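Local coordinates for protein CurM Sulfotransferase (Moorea producta, PDB 4GBM) that probably transfers a sulfuryl group from PAPS to an intermediate of curacin biosynthesis, as a sulfotransferase domain of a polyketide synthase, at residues A[108-113]-A[118-123]. The protein carries 2 engineered substitutions. Residues are numbered along the deposited sequence; the frame is centred on the assembly and turned at random.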
loop_
_atom_site.group_PDB
_atom_site.type_symbol
_atom_site.label_atom_id
_atom_site.label_comp_id
_atom_site.label_asym_id
_atom_site.label_seq_id
_atom_site.Cartn_x
_atom_site.Cartn_y
_atom_site.Cartn_z
ATOM N N LYS A 108 5.308 -11.876 -19.981
ATOM C CA LYS A 108 5.571 -11.415 -21.340
ATOM C C LYS A 108 4.500 -11.891 -22.322
ATOM O O LYS A 108 4.183 -11.191 -23.286
ATOM C CB LYS A 108 6.962 -11.842 -21.808
ATOM C CG LYS A 108 8.087 -11.064 -21.147
ATOM C CD LYS A 108 9.413 -11.296 -21.839
ATOM C CE LYS A 108 10.528 -10.525 -21.147
ATOM N NZ LYS A 108 10.222 -9.066 -21.047
ATOM N N ASP A 109 3.938 -13.072 -22.070
ATOM C CA ASP A 109 2.876 -13.593 -22.928
ATOM C C ASP A 109 1.597 -12.772 -22.758
ATOM O O ASP A 109 0.892 -12.498 -23.735
ATOM C CB ASP A 109 2.608 -15.067 -22.637
ATOM C CG ASP A 109 1.816 -15.733 -23.743
ATOM O OD1 ASP A 109 2.435 -16.164 -24.735
ATOM O OD2 ASP A 109 0.575 -15.812 -23.627
ATOM N N LEU A 110 1.310 -12.373 -21.519
ATOM C CA LEU A 110 0.148 -11.534 -21.232
ATOM C C LEU A 110 0.314 -10.174 -21.898
ATOM O O LEU A 110 -0.652 -9.602 -22.400
ATOM C CB LEU A 110 -0.050 -11.360 -19.717
ATOM C CG LEU A 110 -0.068 -12.610 -18.830
ATOM C CD1 LEU A 110 -0.369 -12.234 -17.376
ATOM C CD2 LEU A 110 -1.050 -13.674 -19.345
ATOM N N GLU A 111 1.546 -9.669 -21.899
ATOM C CA GLU A 111 1.871 -8.400 -22.554
ATOM C C GLU A 111 1.756 -8.500 -24.077
ATOM O O GLU A 111 1.246 -7.583 -24.726
ATOM C CB GLU A 111 3.270 -7.927 -22.146
ATOM C CG GLU A 111 3.387 -7.595 -20.651
ATOM C CD GLU A 111 4.821 -7.384 -20.183
ATOM O OE1 GLU A 111 5.755 -7.892 -20.845
ATOM O OE2 GLU A 111 5.011 -6.713 -19.138
ATOM N N SER A 112 2.221 -9.617 -24.637
ATOM C CA SER A 112 2.185 -9.818 -26.085
ATOM C C SER A 112 0.751 -9.902 -26.610
ATOM O O SER A 112 0.445 -9.357 -27.679
ATOM C CB SER A 112 2.995 -11.055 -26.491
ATOM O OG SER A 112 2.373 -12.247 -26.049
ATOM N N GLN A 113 -0.127 -10.572 -25.865
ATOM C CA GLN A 113 -1.540 -10.648 -26.249
ATOM C C GLN A 113 -2.272 -9.353 -25.895
ATOM O O GLN A 113 -3.365 -9.080 -26.402
ATOM C CB GLN A 113 -2.238 -11.851 -25.609
ATOM C CG GLN A 113 -3.617 -12.114 -26.217
ATOM C CD GLN A 113 -4.326 -13.322 -25.645
ATOM O OE1 GLN A 113 -3.914 -13.887 -24.639
ATOM N NE2 GLN A 113 -5.412 -13.718 -26.292
ATOM N N GLN A 118 -8.014 -5.691 -16.113
ATOM C CA GLN A 118 -9.091 -6.450 -15.488
ATOM C C GLN A 118 -8.938 -7.959 -15.727
ATOM O O GLN A 118 -9.157 -8.751 -14.815
ATOM C CB GLN A 118 -10.455 -5.967 -15.966
ATOM C CG GLN A 118 -11.588 -6.475 -15.106
ATOM C CD GLN A 118 -12.936 -6.027 -15.604
ATOM O OE1 GLN A 118 -13.223 -6.088 -16.800
ATOM N NE2 GLN A 118 -13.786 -5.587 -14.686
ATOM N N GLN A 119 -8.554 -8.348 -16.945
ATOM C CA GLN A 119 -8.309 -9.768 -17.236
ATOM C C GLN A 119 -7.181 -10.341 -16.387
ATOM O O GLN A 119 -7.255 -11.488 -15.945
ATOM C CB GLN A 119 -8.010 -9.985 -18.718
ATOM C CG GLN A 119 -9.236 -9.949 -19.604
ATOM C CD GLN A 119 -8.867 -9.982 -21.072
ATOM O OE1 GLN A 119 -8.143 -9.118 -21.560
ATOM N NE2 GLN A 119 -9.354 -10.994 -21.782
ATOM N N VAL A 120 -6.139 -9.544 -16.152
ATOM C CA VAL A 120 -5.010 -10.017 -15.352
ATOM C C VAL A 120 -5.425 -10.165 -13.889
ATOM O O VAL A 120 -5.101 -11.163 -13.243
ATOM C CB VAL A 120 -3.760 -9.118 -15.526
ATOM C CG1 VAL A 120 -2.632 -9.551 -14.592
ATOM C CG2 VAL A 120 -3.295 -9.186 -16.970
ATOM N N TYR A 121 -6.169 -9.188 -13.376
ATOM C CA TYR A 121 -6.729 -9.319 -12.036
ATOM C C TYR A 121 -7.604 -10.575 -11.913
ATOM O O TYR A 121 -7.537 -11.277 -10.904
ATOM C CB TYR A 121 -7.538 -8.086 -11.659
ATOM C CG TYR A 121 -6.799 -6.967 -10.950
ATOM C CD1 TYR A 121 -6.783 -5.686 -11.494
ATOM C CD2 TYR A 121 -6.175 -7.167 -9.702
ATOM C CE1 TYR A 121 -6.151 -4.637 -10.848
ATOM C CE2 TYR A 121 -5.539 -6.107 -9.042
ATOM C CZ TYR A 121 -5.541 -4.849 -9.621
ATOM O OH TYR A 121 -4.928 -3.782 -8.994
ATOM N N GLY A 122 -8.419 -10.849 -12.929
ATOM C CA GLY A 122 -9.281 -12.031 -12.926
ATOM C C GLY A 122 -8.475 -13.319 -12.861
ATOM O O GLY A 122 -8.837 -14.262 -12.141
ATOM N N MET A 123 -7.377 -13.346 -13.613
ATOM C CA MET A 123 -6.411 -14.449 -13.603
ATOM C C MET A 123 -5.749 -14.619 -12.235
ATOM O O MET A 123 -5.582 -15.738 -11.753
ATOM C CB MET A 123 -5.349 -14.202 -14.675
ATOM C CG MET A 123 -4.285 -15.277 -14.820
ATOM S SD MET A 123 -3.070 -14.803 -16.066
ATOM C CE MET A 123 -4.146 -14.342 -17.418
#
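The ends of Leu110 and Met123 meet tip to tip between two neighbouring helices, the closest approach being 3.7 Å from Leu110 CD2 to Met123 CE. The thioether sulfur is shared between both branches of the leucine, since Met123 SD lies 4.0 Å from Leu110 CD1 and equally far from Leu110 CD2. Two torsions set up this meeting: Met123 extends with CG anti to its backbone N (chi1 -179°), then bends at chi3 (-50°), which brings the terminal methyl back against the leucine. The second branch of Leu110 serves Val120 as well, with CD1 4.2 Å from Val120 CG2, a slacker contact than that between Leu110 CD2 and Met123 CE. Leu110 is the one residue of 108-113 that touches 118-123, and no hydrogen bond crosses between the helices. Leu115 in the connecting loop touches both Leu110 and Met123, as does Phe92 of helix 87-96, while Met72 of helix 72-78 packs on Val120, so Leu110 and Val120 are buried despite the small interface.

The solvent side is much looser. Gln113 and Gln119 point their CB atoms toward the opposing helix, yet the two amides stay apart, with Gln113 NE2 6.6 Å from Gln119 NE2. Centred about 22 Å from the centre of the chain, this is an apolar contact within a helical hairpin, formed by helices 100-113 and 117-128 at the periphery of the P-loop-related sulfotransferase fold.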